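Local coordinates for protein putative hydrolase (Burkholderia cenocepacia, PDB 4X00) that probably hydrolyses ester bonds, as a putative aryl esterase of the alpha/beta hydrolase fold, at residues 17-22 / 90-95; 41-46 / 170-175; 47-52 / 109-114; 68-73 / 82-87; 138-141 / 145-148. All coordinates share one frame; numbering follows the deposited sequence. Where two conformers were deposited one is given.

Contact 1: residues 17-22 / 90-95; sequences TAPDGV and WADDLA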
# COMPACT_ATOMS: atom_id res chain seq x y z
N THR A 17 5.80 18.05 2.82
CA THR A 17 7.22 17.78 2.90
C THR A 17 7.55 16.78 4.00
O THR A 17 7.18 16.98 5.15
CB THR A 17 8.00 19.08 3.15
OG1 THR A 17 7.64 20.03 2.14
CG2 THR A 17 9.50 18.83 3.12
N ALA A 18 8.26 15.72 3.66
CA ALA A 18 8.69 14.72 4.65
C ALA A 18 9.92 15.20 5.43
O ALA A 18 10.58 16.16 5.03
CB ALA A 18 8.97 13.38 3.95
N PRO A 19 10.26 14.52 6.54
CA PRO A 19 11.37 15.05 7.36
C PRO A 19 12.75 15.06 6.68
O PRO A 19 13.63 15.81 7.11
CB PRO A 19 11.37 14.13 8.58
CG PRO A 19 10.01 13.53 8.62
CD PRO A 19 9.51 13.44 7.22
N ASP A 20 12.93 14.26 5.63
CA ASP A 20 14.20 14.27 4.91
C ASP A 20 14.15 15.20 3.70
O ASP A 20 15.09 15.23 2.90
CB ASP A 20 14.66 12.84 4.52
CG ASP A 20 13.77 12.17 3.49
OD1 ASP A 20 12.61 12.59 3.36
OD2 ASP A 20 14.24 11.21 2.82
N GLY A 21 13.06 15.96 3.58
CA GLY A 21 12.95 16.98 2.55
C GLY A 21 12.24 16.51 1.29
O GLY A 21 12.01 17.32 0.40
N VAL A 22 11.90 15.21 1.19
CA VAL A 22 11.20 14.70 0.01
C VAL A 22 9.77 15.25 0.01
O VAL A 22 9.11 15.24 1.05
CB VAL A 22 11.22 13.16 0.01
CG1 VAL A 22 10.27 12.57 -1.02
CG2 VAL A 22 12.63 12.69 -0.27
N TRP A 90 10.11 5.74 4.84
CA TRP A 90 8.76 5.62 4.30
C TRP A 90 7.73 5.78 5.43
O TRP A 90 6.65 6.34 5.22
CB TRP A 90 8.55 4.26 3.63
CG TRP A 90 9.58 3.86 2.58
CD1 TRP A 90 10.89 3.56 2.79
CD2 TRP A 90 9.34 3.64 1.19
NE1 TRP A 90 11.49 3.18 1.61
CE2 TRP A 90 10.55 3.22 0.61
CE3 TRP A 90 8.20 3.75 0.38
CZ2 TRP A 90 10.67 2.93 -0.76
CZ3 TRP A 90 8.32 3.45 -0.97
CH2 TRP A 90 9.53 3.04 -1.52
N ALA A 91 8.03 5.23 6.59
CA ALA A 91 7.18 5.45 7.75
C ALA A 91 7.09 6.92 8.10
O ALA A 91 6.01 7.41 8.49
CB ALA A 91 7.67 4.64 8.95
N ASP A 92 8.21 7.64 8.00
CA ASP A 92 8.20 9.08 8.28
C ASP A 92 7.40 9.86 7.25
O ASP A 92 6.79 10.88 7.60
CB ASP A 92 9.62 9.64 8.37
CG ASP A 92 10.38 9.17 9.60
OD1 ASP A 92 9.79 8.60 10.55
OD2 ASP A 92 11.60 9.41 9.63
N ASP A 93 7.38 9.40 5.99
CA ASP A 93 6.53 10.03 4.99
C ASP A 93 5.07 9.93 5.44
O ASP A 93 4.33 10.92 5.38
CB ASP A 93 6.65 9.35 3.60
CG ASP A 93 8.02 9.49 2.95
OD1 ASP A 93 8.79 10.38 3.33
OD2 ASP A 93 8.29 8.71 2.02
N LEU A 94 4.65 8.73 5.84
CA LEU A 94 3.29 8.51 6.30
C LEU A 94 3.00 9.38 7.54
O LEU A 94 1.96 10.04 7.61
CB LEU A 94 3.07 7.05 6.60
CG LEU A 94 1.70 6.73 7.20
CD1 LEU A 94 0.54 7.18 6.28
CD2 LEU A 94 1.64 5.25 7.47
N ALA A 95 3.94 9.44 8.49
CA ALA A 95 3.73 10.25 9.68
C ALA A 95 3.56 11.72 9.31
O ALA A 95 2.76 12.44 9.92
CB ALA A 95 4.89 10.08 10.65

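Contact 2: residues 41-46 / 170-175; sequences HGLLGS and RAFLRL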
# COMPACT_ATOMS: atom_id res chain seq x y z
N HIS A 41 -0.48 3.07 -1.43
CA HIS A 41 -0.39 2.12 -2.53
C HIS A 41 0.88 1.25 -2.46
O HIS A 41 1.65 1.34 -1.50
CB HIS A 41 -0.45 2.86 -3.88
CG HIS A 41 0.74 3.72 -4.16
ND1 HIS A 41 1.93 3.23 -4.66
CD2 HIS A 41 0.92 5.06 -4.04
CE1 HIS A 41 2.80 4.23 -4.81
NE2 HIS A 41 2.19 5.36 -4.46
N GLY A 42 1.05 0.38 -3.46
CA GLY A 42 2.14 -0.58 -3.47
C GLY A 42 3.15 -0.29 -4.57
O GLY A 42 3.11 0.75 -5.24
N LEU A 43 4.05 -1.24 -4.74
CA LEU A 43 5.18 -1.04 -5.65
C LEU A 43 4.71 -0.80 -7.08
O LEU A 43 3.85 -1.54 -7.59
CB LEU A 43 6.08 -2.28 -5.61
CG LEU A 43 7.33 -2.18 -6.48
CD1 LEU A 43 8.26 -1.01 -6.07
CD2 LEU A 43 8.06 -3.51 -6.42
N LEU A 44 5.26 0.25 -7.70
CA LEU A 44 4.94 0.69 -9.08
C LEU A 44 3.53 1.27 -9.21
O LEU A 44 3.08 1.55 -10.32
CB LEU A 44 5.12 -0.43 -10.13
CG LEU A 44 6.53 -1.01 -10.25
CD1 LEU A 44 6.61 -1.82 -11.54
CD2 LEU A 44 7.64 0.01 -10.19
N GLY A 45 2.88 1.52 -8.08
CA GLY A 45 1.57 2.16 -8.09
C GLY A 45 1.61 3.67 -7.99
O GLY A 45 2.67 4.30 -8.10
N SER A 46 0.45 4.26 -7.72
CA SER A 46 0.35 5.67 -7.33
C SER A 46 -1.06 5.85 -6.76
O SER A 46 -1.80 4.87 -6.62
CB SER A 46 0.54 6.62 -8.50
OG SER A 46 -0.64 6.61 -9.33
N ARG A 170 5.93 -4.43 -17.12
CA ARG A 170 4.65 -4.83 -17.68
C ARG A 170 4.26 -6.21 -17.16
O ARG A 170 3.09 -6.45 -16.79
CB ARG A 170 4.72 -4.82 -19.22
CG ARG A 170 3.36 -5.03 -19.87
CD ARG A 170 3.41 -4.78 -21.41
NE ARG A 170 4.24 -5.79 -22.07
CZ ARG A 170 5.47 -5.62 -22.55
NH1 ARG A 170 6.11 -6.65 -23.08
NH2 ARG A 170 6.11 -4.44 -22.49
N ALA A 171 5.23 -7.12 -17.07
CA ALA A 171 4.96 -8.46 -16.53
C ALA A 171 4.58 -8.38 -15.04
O ALA A 171 3.68 -9.09 -14.56
CB ALA A 171 6.18 -9.37 -16.74
N PHE A 172 5.27 -7.53 -14.28
CA PHE A 172 4.93 -7.36 -12.87
C PHE A 172 3.49 -6.85 -12.73
O PHE A 172 2.74 -7.30 -11.86
CB PHE A 172 5.91 -6.37 -12.23
CG PHE A 172 5.64 -6.13 -10.79
CD1 PHE A 172 6.18 -6.97 -9.85
CD2 PHE A 172 4.87 -5.04 -10.38
CE1 PHE A 172 5.93 -6.76 -8.48
CE2 PHE A 172 4.64 -4.81 -9.00
CZ PHE A 172 5.17 -5.69 -8.07
N LEU A 173 3.12 -5.86 -13.54
CA LEU A 173 1.76 -5.31 -13.42
C LEU A 173 0.74 -6.40 -13.76
O LEU A 173 -0.32 -6.49 -13.11
CB LEU A 173 1.58 -4.10 -14.34
CG LEU A 173 0.24 -3.35 -14.21
CD1 LEU A 173 0.01 -2.84 -12.80
CD2 LEU A 173 0.20 -2.21 -15.20
N ARG A 174 1.01 -7.26 -14.75
CA ARG A 174 0.09 -8.36 -15.04
C ARG A 174 -0.05 -9.29 -13.85
O ARG A 174 -1.14 -9.82 -13.59
CB ARG A 174 0.56 -9.15 -16.26
CG ARG A 174 0.38 -8.41 -17.57
CD ARG A 174 -1.09 -8.26 -17.92
NE ARG A 174 -1.30 -7.57 -19.19
CZ ARG A 174 -2.46 -7.07 -19.59
NH1 ARG A 174 -3.55 -7.19 -18.82
NH2 ARG A 174 -2.54 -6.47 -20.78
N LEU A 175 1.04 -9.49 -13.10
CA LEU A 175 1.01 -10.34 -11.92
C LEU A 175 0.23 -9.71 -10.77
O LEU A 175 -0.03 -10.37 -9.77
CB LEU A 175 2.44 -10.65 -11.46
CG LEU A 175 3.15 -11.64 -12.40
CD1 LEU A 175 4.65 -11.64 -12.05
CD2 LEU A 175 2.56 -13.05 -12.32

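Contact 3: residues 47-52 / 109-114; sequences RLNWSK and VGWSLG. With EDO (1,2-ethanediol), chain F.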
# COMPACT_ATOMS: atom_id res chain seq x y z
N ARG A 47 -1.45 7.08 -6.47
CA ARG A 47 -2.81 7.33 -6.01
C ARG A 47 -3.85 6.78 -6.98
O ARG A 47 -4.97 6.49 -6.54
CB ARG A 47 -3.05 8.83 -5.80
CG ARG A 47 -3.51 9.62 -7.00
CD ARG A 47 -2.46 9.75 -8.11
NE ARG A 47 -1.32 10.62 -7.83
CZ ARG A 47 -1.26 11.92 -8.14
NH1 ARG A 47 -2.31 12.56 -8.65
NH2 ARG A 47 -0.11 12.56 -7.92
N LEU A 48 -3.51 6.63 -8.27
CA LEU A 48 -4.48 6.13 -9.25
C LEU A 48 -4.99 4.74 -8.94
O LEU A 48 -6.09 4.39 -9.40
CB LEU A 48 -3.87 6.11 -10.67
CG LEU A 48 -3.49 7.51 -11.17
CD1 LEU A 48 -2.93 7.40 -12.60
CD2 LEU A 48 -4.63 8.55 -11.10
N ASN A 49 -4.24 3.96 -8.17
CA ASN A 49 -4.73 2.62 -7.82
C ASN A 49 -6.05 2.63 -7.08
O ASN A 49 -6.75 1.64 -7.12
CB ASN A 49 -3.71 1.89 -6.96
CG ASN A 49 -2.50 1.49 -7.73
OD1 ASN A 49 -1.39 1.91 -7.39
ND2 ASN A 49 -2.67 0.66 -8.73
N TRP A 50 -6.36 3.73 -6.39
CA TRP A 50 -7.49 3.77 -5.47
C TRP A 50 -8.75 4.38 -6.07
O TRP A 50 -9.70 4.66 -5.35
CB TRP A 50 -7.10 4.54 -4.21
CG TRP A 50 -5.95 3.94 -3.48
CD1 TRP A 50 -4.69 4.48 -3.32
CD2 TRP A 50 -5.92 2.67 -2.82
NE1 TRP A 50 -3.90 3.62 -2.59
CE2 TRP A 50 -4.64 2.52 -2.24
CE3 TRP A 50 -6.89 1.67 -2.60
CZ2 TRP A 50 -4.30 1.39 -1.47
CZ3 TRP A 50 -6.54 0.55 -1.85
CH2 TRP A 50 -5.26 0.42 -1.30
N SER A 51 -8.81 4.51 -7.39
CA SER A 51 -9.93 5.19 -8.04
C SER A 51 -11.31 4.59 -7.72
O SER A 51 -12.29 5.32 -7.58
CB SER A 51 -9.75 5.20 -9.55
OG SER A 51 -9.88 3.90 -10.07
N LYS A 52 -11.40 3.27 -7.60
CA LYS A 52 -12.71 2.67 -7.35
C LYS A 52 -13.18 2.87 -5.92
O LYS A 52 -14.37 2.69 -5.62
CB LYS A 52 -12.71 1.18 -7.70
CG LYS A 52 -12.41 0.93 -9.17
CD LYS A 52 -12.67 -0.49 -9.52
CE LYS A 52 -12.19 -0.80 -10.92
NZ LYS A 52 -12.38 -2.24 -11.18
N VAL A 109 -4.91 2.17 5.16
CA VAL A 109 -5.20 1.06 4.23
C VAL A 109 -3.95 0.92 3.38
O VAL A 109 -3.64 1.82 2.60
CB VAL A 109 -6.42 1.35 3.34
CG1 VAL A 109 -6.68 0.20 2.36
CG2 VAL A 109 -7.64 1.61 4.22
N GLY A 110 -3.25 -0.19 3.51
CA GLY A 110 -1.96 -0.35 2.83
C GLY A 110 -1.94 -1.54 1.90
O GLY A 110 -2.18 -2.66 2.33
N TRP A 111 -1.67 -1.30 0.62
CA TRP A 111 -1.60 -2.34 -0.40
C TRP A 111 -0.16 -2.79 -0.60
O TRP A 111 0.68 -1.97 -0.99
CB TRP A 111 -2.17 -1.83 -1.72
CG TRP A 111 -2.04 -2.78 -2.85
CD1 TRP A 111 -2.20 -4.14 -2.80
CD2 TRP A 111 -1.71 -2.46 -4.23
NE1 TRP A 111 -2.01 -4.68 -4.06
CE2 TRP A 111 -1.71 -3.67 -4.94
CE3 TRP A 111 -1.47 -1.26 -4.92
CZ2 TRP A 111 -1.47 -3.73 -6.31
CZ3 TRP A 111 -1.20 -1.33 -6.28
CH2 TRP A 111 -1.19 -2.56 -6.95
N SER A 112 0.12 -4.07 -0.33
CA SER A 112 1.38 -4.71 -0.72
C SER A 112 2.57 -3.98 -0.04
O SER A 112 2.68 -4.06 1.19
CB SER A 112 1.49 -4.78 -2.24
OG SER A 112 2.56 -5.62 -2.63
N LEU A 113 3.43 -3.29 -0.78
CA LEU A 113 4.50 -2.50 -0.15
C LEU A 113 3.93 -1.54 0.91
O LEU A 113 4.55 -1.27 1.92
CB LEU A 113 5.28 -1.76 -1.25
CG LEU A 113 6.25 -0.69 -0.80
CD1 LEU A 113 7.34 -1.34 -0.02
CD2 LEU A 113 6.80 0.01 -2.06
N GLY A 114 2.72 -1.05 0.65
CA GLY A 114 2.06 -0.16 1.58
C GLY A 114 1.84 -0.80 2.95
O GLY A 114 1.82 -0.10 3.97
C1 EDO F . -7.40 2.27 -11.63
O1 EDO F . -8.81 2.19 -11.89
C2 EDO F . -6.81 3.37 -12.50
O2 EDO F . -7.19 4.66 -11.99

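Contact 4: residues 68-73 / 82-87; sequences DLRGHG and SSYTDG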
# COMPACT_ATOMS: atom_id res chain seq x y z
N ASP A 68 1.21 9.69 -3.26
CA ASP A 68 2.18 8.89 -3.98
C ASP A 68 3.36 8.61 -3.06
O ASP A 68 3.93 9.52 -2.42
CB ASP A 68 2.68 9.60 -5.24
CG ASP A 68 1.59 9.85 -6.27
OD1 ASP A 68 0.52 9.19 -6.22
OD2 ASP A 68 1.79 10.74 -7.12
N LEU A 69 3.74 7.34 -2.94
CA LEU A 69 4.96 6.97 -2.19
C LEU A 69 6.20 7.66 -2.76
O LEU A 69 6.25 7.98 -3.97
CB LEU A 69 5.21 5.46 -2.25
CG LEU A 69 4.16 4.56 -1.57
CD1 LEU A 69 4.53 3.10 -1.87
CD2 LEU A 69 4.12 4.85 -0.08
N ARG A 70 7.20 7.87 -1.91
CA ARG A 70 8.48 8.31 -2.44
C ARG A 70 8.90 7.39 -3.58
O ARG A 70 8.67 6.17 -3.57
CB ARG A 70 9.56 8.35 -1.34
CG ARG A 70 9.92 7.00 -0.71
CD ARG A 70 11.13 7.15 0.27
NE ARG A 70 10.86 8.27 1.17
CZ ARG A 70 11.74 9.20 1.51
NH1 ARG A 70 11.34 10.23 2.23
NH2 ARG A 70 13.02 9.10 1.14
N GLY A 71 9.52 7.98 -4.60
CA GLY A 71 9.94 7.20 -5.76
C GLY A 71 8.86 6.88 -6.77
O GLY A 71 9.17 6.24 -7.77
N HIS A 72 7.62 7.29 -6.50
CA HIS A 72 6.46 6.94 -7.31
C HIS A 72 5.66 8.15 -7.76
O HIS A 72 5.72 9.21 -7.12
CB HIS A 72 5.52 6.03 -6.50
CG HIS A 72 6.06 4.65 -6.23
ND1 HIS A 72 6.98 4.37 -5.23
CD2 HIS A 72 5.74 3.45 -6.79
CE1 HIS A 72 7.21 3.06 -5.21
NE2 HIS A 72 6.47 2.48 -6.15
N GLY A 73 4.90 7.98 -8.84
CA GLY A 73 3.92 8.98 -9.24
C GLY A 73 4.53 10.36 -9.42
O GLY A 73 5.53 10.51 -10.15
N SER A 82 20.09 4.82 -0.31
CA SER A 82 19.87 4.86 1.13
C SER A 82 18.65 5.71 1.54
O SER A 82 18.18 5.63 2.68
CB SER A 82 21.13 5.35 1.83
OG SER A 82 21.45 6.67 1.41
N SER A 83 18.09 6.47 0.61
CA SER A 83 16.82 7.15 0.86
C SER A 83 15.62 6.20 0.78
O SER A 83 14.52 6.58 1.15
CB SER A 83 16.64 8.29 -0.14
OG SER A 83 17.56 9.33 0.13
N TYR A 84 15.85 4.96 0.33
CA TYR A 84 14.78 3.97 0.21
C TYR A 84 15.02 2.71 1.07
O TYR A 84 14.07 2.04 1.46
CB TYR A 84 14.64 3.55 -1.25
CG TYR A 84 14.36 4.68 -2.20
CD1 TYR A 84 13.09 5.23 -2.34
CD2 TYR A 84 15.40 5.19 -2.98
CE1 TYR A 84 12.86 6.26 -3.21
CE2 TYR A 84 15.18 6.21 -3.85
CZ TYR A 84 13.91 6.74 -3.99
OH TYR A 84 13.66 7.76 -4.88
N THR A 85 16.28 2.34 1.30
CA THR A 85 16.54 1.07 1.98
C THR A 85 16.21 1.17 3.46
O THR A 85 15.96 0.15 4.09
CB THR A 85 18.00 0.62 1.80
OG1 THR A 85 18.89 1.68 2.19
CG2 THR A 85 18.26 0.24 0.34
N ASP A 86 16.20 2.38 4.01
CA ASP A 86 15.79 2.55 5.40
C ASP A 86 14.25 2.63 5.44
O ASP A 86 13.66 3.64 5.04
CB ASP A 86 16.41 3.81 6.01
CG ASP A 86 16.01 4.03 7.46
OD1 ASP A 86 15.33 3.15 8.04
OD2 ASP A 86 16.40 5.07 8.04
N GLY A 87 13.60 1.56 5.93
CA GLY A 87 12.15 1.53 6.05
C GLY A 87 11.59 2.71 6.83
O GLY A 87 10.45 3.12 6.59

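Contact 5: residues 138-141 / 145-148; sequences GVIE and DQIV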
# COMPACT_ATOMS: atom_id res chain seq x y z
N GLY A 138 -0.97 -7.21 1.82
CA GLY A 138 0.21 -6.56 2.35
C GLY A 138 1.43 -7.44 2.40
O GLY A 138 1.39 -8.66 2.70
N VAL A 139 2.57 -6.82 2.10
CA VAL A 139 3.82 -7.44 2.49
C VAL A 139 3.86 -7.51 4.00
O VAL A 139 3.61 -6.50 4.67
CB VAL A 139 5.03 -6.66 1.95
CG1 VAL A 139 6.35 -7.17 2.62
CG2 VAL A 139 5.09 -6.80 0.44
N ILE A 140 4.17 -8.69 4.54
CA ILE A 140 4.39 -8.87 5.97
C ILE A 140 5.90 -8.88 6.15
O ILE A 140 6.49 -7.91 6.63
CB ILE A 140 3.70 -10.14 6.51
CG1 ILE A 140 2.19 -10.07 6.23
CG2 ILE A 140 4.00 -10.31 8.00
CD1 ILE A 140 1.48 -8.80 6.80
N GLU A 141 6.56 -9.94 5.68
CA GLU A 141 8.01 -9.91 5.53
C GLU A 141 8.39 -10.26 4.12
O GLU A 141 7.68 -11.00 3.44
CB GLU A 141 8.70 -10.88 6.51
CG GLU A 141 8.46 -10.48 7.95
CD GLU A 141 8.77 -11.56 8.95
OE1 GLU A 141 8.50 -12.75 8.66
OE2 GLU A 141 9.28 -11.22 10.05
N ASP A 145 9.31 -17.62 2.06
CA ASP A 145 8.14 -18.36 2.52
C ASP A 145 6.88 -17.51 2.40
O ASP A 145 5.78 -18.03 2.56
CB ASP A 145 8.33 -18.89 3.96
CG ASP A 145 8.41 -17.78 5.02
OD1 ASP A 145 8.79 -16.64 4.73
OD2 ASP A 145 8.11 -18.09 6.20
N GLN A 146 7.03 -16.23 2.07
CA GLN A 146 5.87 -15.32 2.02
C GLN A 146 5.72 -14.59 0.69
O GLN A 146 4.72 -13.90 0.49
CB GLN A 146 5.95 -14.29 3.15
CG GLN A 146 5.80 -14.89 4.53
CD GLN A 146 6.22 -13.93 5.65
OE1 GLN A 146 5.69 -12.84 5.76
NE2 GLN A 146 7.20 -14.33 6.45
N ILE A 147 6.69 -14.73 -0.22
CA ILE A 147 6.71 -14.00 -1.48
C ILE A 147 6.80 -15.00 -2.65
O ILE A 147 7.58 -15.94 -2.60
CB ILE A 147 7.88 -13.00 -1.52
CG1 ILE A 147 7.76 -11.99 -0.34
CG2 ILE A 147 7.96 -12.32 -2.89
CD1 ILE A 147 6.52 -11.08 -0.41
N VAL A 148 5.95 -14.85 -3.65
CA VAL A 148 5.95 -15.80 -4.77
C VAL A 148 7.22 -15.64 -5.59
O VAL A 148 7.63 -14.52 -5.89
CB VAL A 148 4.71 -15.61 -5.67
CG1 VAL A 148 4.71 -16.60 -6.83
CG2 VAL A 148 3.40 -15.75 -4.82

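Contact 1: residues 17-22 / 90-95
Ala18 and Pro19, at the tip of a beta hairpin, rest on Asp92 and Asp93 of helix 87-100, a small packing contact at the edge of an alpha/beta hydrolase fold. The hairpin joins the antiparallel strands 12-17 and 23-30, and its tip is a type I beta turn from Ala18 to Gly21, closed by Gly21 N to Ala18 O at 2.9 Å. A second backbone bond, Ala18 N to Val22 O at 2.8 Å, shuts the base of the turn. No hydrogen bond passes between hairpin and helix. Pro19 lays its ring slantwise over the start of the Asp92 side chain, CG 3.9 Å from Asp92 CB, while its CD sits 3.8 Å from Asp92 O. The carboxylate of Asp92 is engaged by Arg88 and Tyr125; the proline meets CB and the backbone oxygen. Asp93 keeps CG beside its backbone N (chi1 -65°), which turns the carboxylate toward the methyl group of Ala18. Asp20, from the turn, brings its own carboxylate toward the same place, its OD1 4.4 Å from Asp93 OD1. Arg70 forms salt bridges with both acids and probably offsets their mutual repulsion; Asp20 is also paired with Arg89. Within the turn, Asp20 OD1 accepts a weak bond from Val22 N at 3.5 Å. The tightest approach between the segments is that of the methyl group of Ala18, with CB 3.1 Å from Asp93 OD1.

Contact 2: residues 41-46 / 170-175
The Phe172 ring, reaching out from helix 162-174, is met by two leucines of the loop after strand 36-40, each approaching in its own way. Leu43 crosses the phenylalanine at about a right angle and brings one methyl to the far end of the ring, CD2 lying 4.0 Å from Phe172 CZ. Leu44 comes in on a slant, with CD1 3.8 Å from Phe172 CD2. Between them the backbone adds a polar touch: Leu43 O lies at the ring edge, near its plane, 3.6 Å from Phe172 CE2. The phenylalanine reaches this far because CG is anti to the backbone N (chi1 179°), carrying the ring away from the helix toward the loop. Both methyls lie on the same side of the ring plane; the two leucines fill the middle positions of a type II beta turn from Gly42 to Gly45. Gly42 O accepts the turn bond from Gly45 N at 3.0 Å and a second from His41 ND1 at 2.8 Å, with the oxygen lying in the imidazole plane. Leu43 also lies near a bound glycerol and near the putative nucleophile elbow, which is consistent with a place beside the active-site pocket. Helix 198-204 touches both leucines, Leu43 through Met200 and Val204 and Leu44 through Gln201; helix 183-194 adds Ala193 against Leu44, and Val153 of helix 151-156 packs on Phe172, so the loop after strand 36-40 meets the helices between 151 and 204.

Contact 3: residues 47-52 / 109-114
Apolar packing comes first: the six-membered end of Trp50 reaches strand 107-111, where CH2 lies 3.8 Å from Trp111 CB and 3.9 Å from Val109 CG1. Both approaches are oblique to the indole. Trp111 has CG anti to its own backbone N (chi1 175°), which carries its ring away from the strand toward Asn49. There a polar group meets an aromatic rim. The amide of Asn49 crosses the end of the Trp111 indole with the two planes 71° apart, and OD1 sits at the ring edge, 3.4 Å from CZ3. That oxygen accepts a hydrogen bond from Ser46 N. Phe262 meets both indoles, edge-to-face in the case of Trp111, whose NE1 is bonded to His259 O. The strand side of the contact runs into a sharp strand-to-helix turn, Gly110-Trp111-Ser112-Leu113-Gly114, which has the GxSxG pattern of the nucleophile elbow of alpha/beta hydrolases. Ser112 has the positive phi expected there (61°) and is probably the nucleophile of a Ser-His-Asp triad with His259 and Asp230. Backbone bonding continues across the bend through Gly114 N to Trp111 O, 2.8 Å. Bonds to a bound small molecule lie on another side of segment 47-52, where 1,2-ethanediol, probably from the crystallisation liquor, donates a hydrogen bond from O2 to Leu48 O at 2.8 Å and shares another between its O1 and Ser51 OG at 2.7 Å.

Contact 4: residues 68-73 / 82-87
Arg70 lies against Tyr84 along its aliphatic stem and bonds to the backbone of Ser83 with its guanidinium group. The packed part is the stem: CG is 3.9 Å from Tyr84 CE1 and CD 3.8 Å from Tyr84 CD1, oblique to a phenol ring turned 72° from the guanidinium plane. Gly71 continues this surface, its CA 3.9 Å from Tyr84 OH, in the type II beta turn from Leu69 to His72. Within the same turn His72 ND1 donates to Arg70 O at 3.0 Å. Toward the more exposed side, where Ser83 is partly open to solvent, the fit is looser, and the Ser83 side chain comes no closer than 3.9 Å, CB to Arg70 NH2. A bend at chi3 (50°) brings that nitrogen to Ser83 O at 2.9 Å, in a bent bond (131°) with the oxygen tilted out of the guanidinium plane. Tyr84 OH is bonded to Pro78 O, and the main charge partners of Arg70 are Asp93 and Asp20. With two carboxylates and a carbonyl around it, the guanidinium is very likely to stay charged, linking the loop after strand 63-67 to the short, weakly bonded helix 82-85, the hairpin and helix 87-100.

Contact 5: residues 138-141 / 145-148
The side-chain amide of Gln146 lies aslant from the Glu141 carboxylate, the two planes 35° apart, and both of its polar ends are used. At the amide edge, in plane, NE2 donates to Glu141 OE1 at 3.0 Å along a nearly straight line (169°), entering the anti lone pair of that oxygen. NE2 also reaches Asp145 OD1 at 3.3 Å, on the syn side but well out of the carboxylate plane. The other end is approached from above: Glu141 N donates to Gln146 OE1 at 3.0 Å, 37° out of the carbonyl plane. Ile140 CB lies 3.4 Å from the same oxygen. Glutamine thus grips one residue twice, by its backbone N and its carboxylate; its chain, extended beyond CG, reaches both. Both segments belong to the loop that leaves strand 132-136 of the alpha/beta hydrolase sheet and runs to helix 151-156, so the bonds cinch a short excursion at the carboxyl end of the strand. Glu141 OE1 also forms a salt bridge with Arg241 of helix 235-245, which may offset the charge of Asp145 nearby. Ile147 sets CG1 against a carbonyl oxygen, 3.9 Å from Glu141 O, and its side chain lies close to a bound glycerol and near the putative triad. Next to Ile140 in the chain, Val139 is hydrogen-bonded through its backbone to Ser112.

From the N terminus, contact 1 starts at the hairpin between strands 12-17 and 23-30 and closes 68 residues on at helix 87-100. Contact 2 opens after strand 36-40 and crosses it, closing only at helix 162-174; contacts 3, 4 and 5 all nest inside that long loop. Contact 3, joining segment 47-52 to strand 107-111, also crosses contact 1. Contact 4 is nested within contacts 1, 2 and 3, and Arg70 to Asp93 bridges it to contact 1. Arg47 to Asp68 links contacts 3 and 4, while His72 to Leu44 ties contact 4 to contact 2. Contact 5 follows contact 3 in series after strand 132-136.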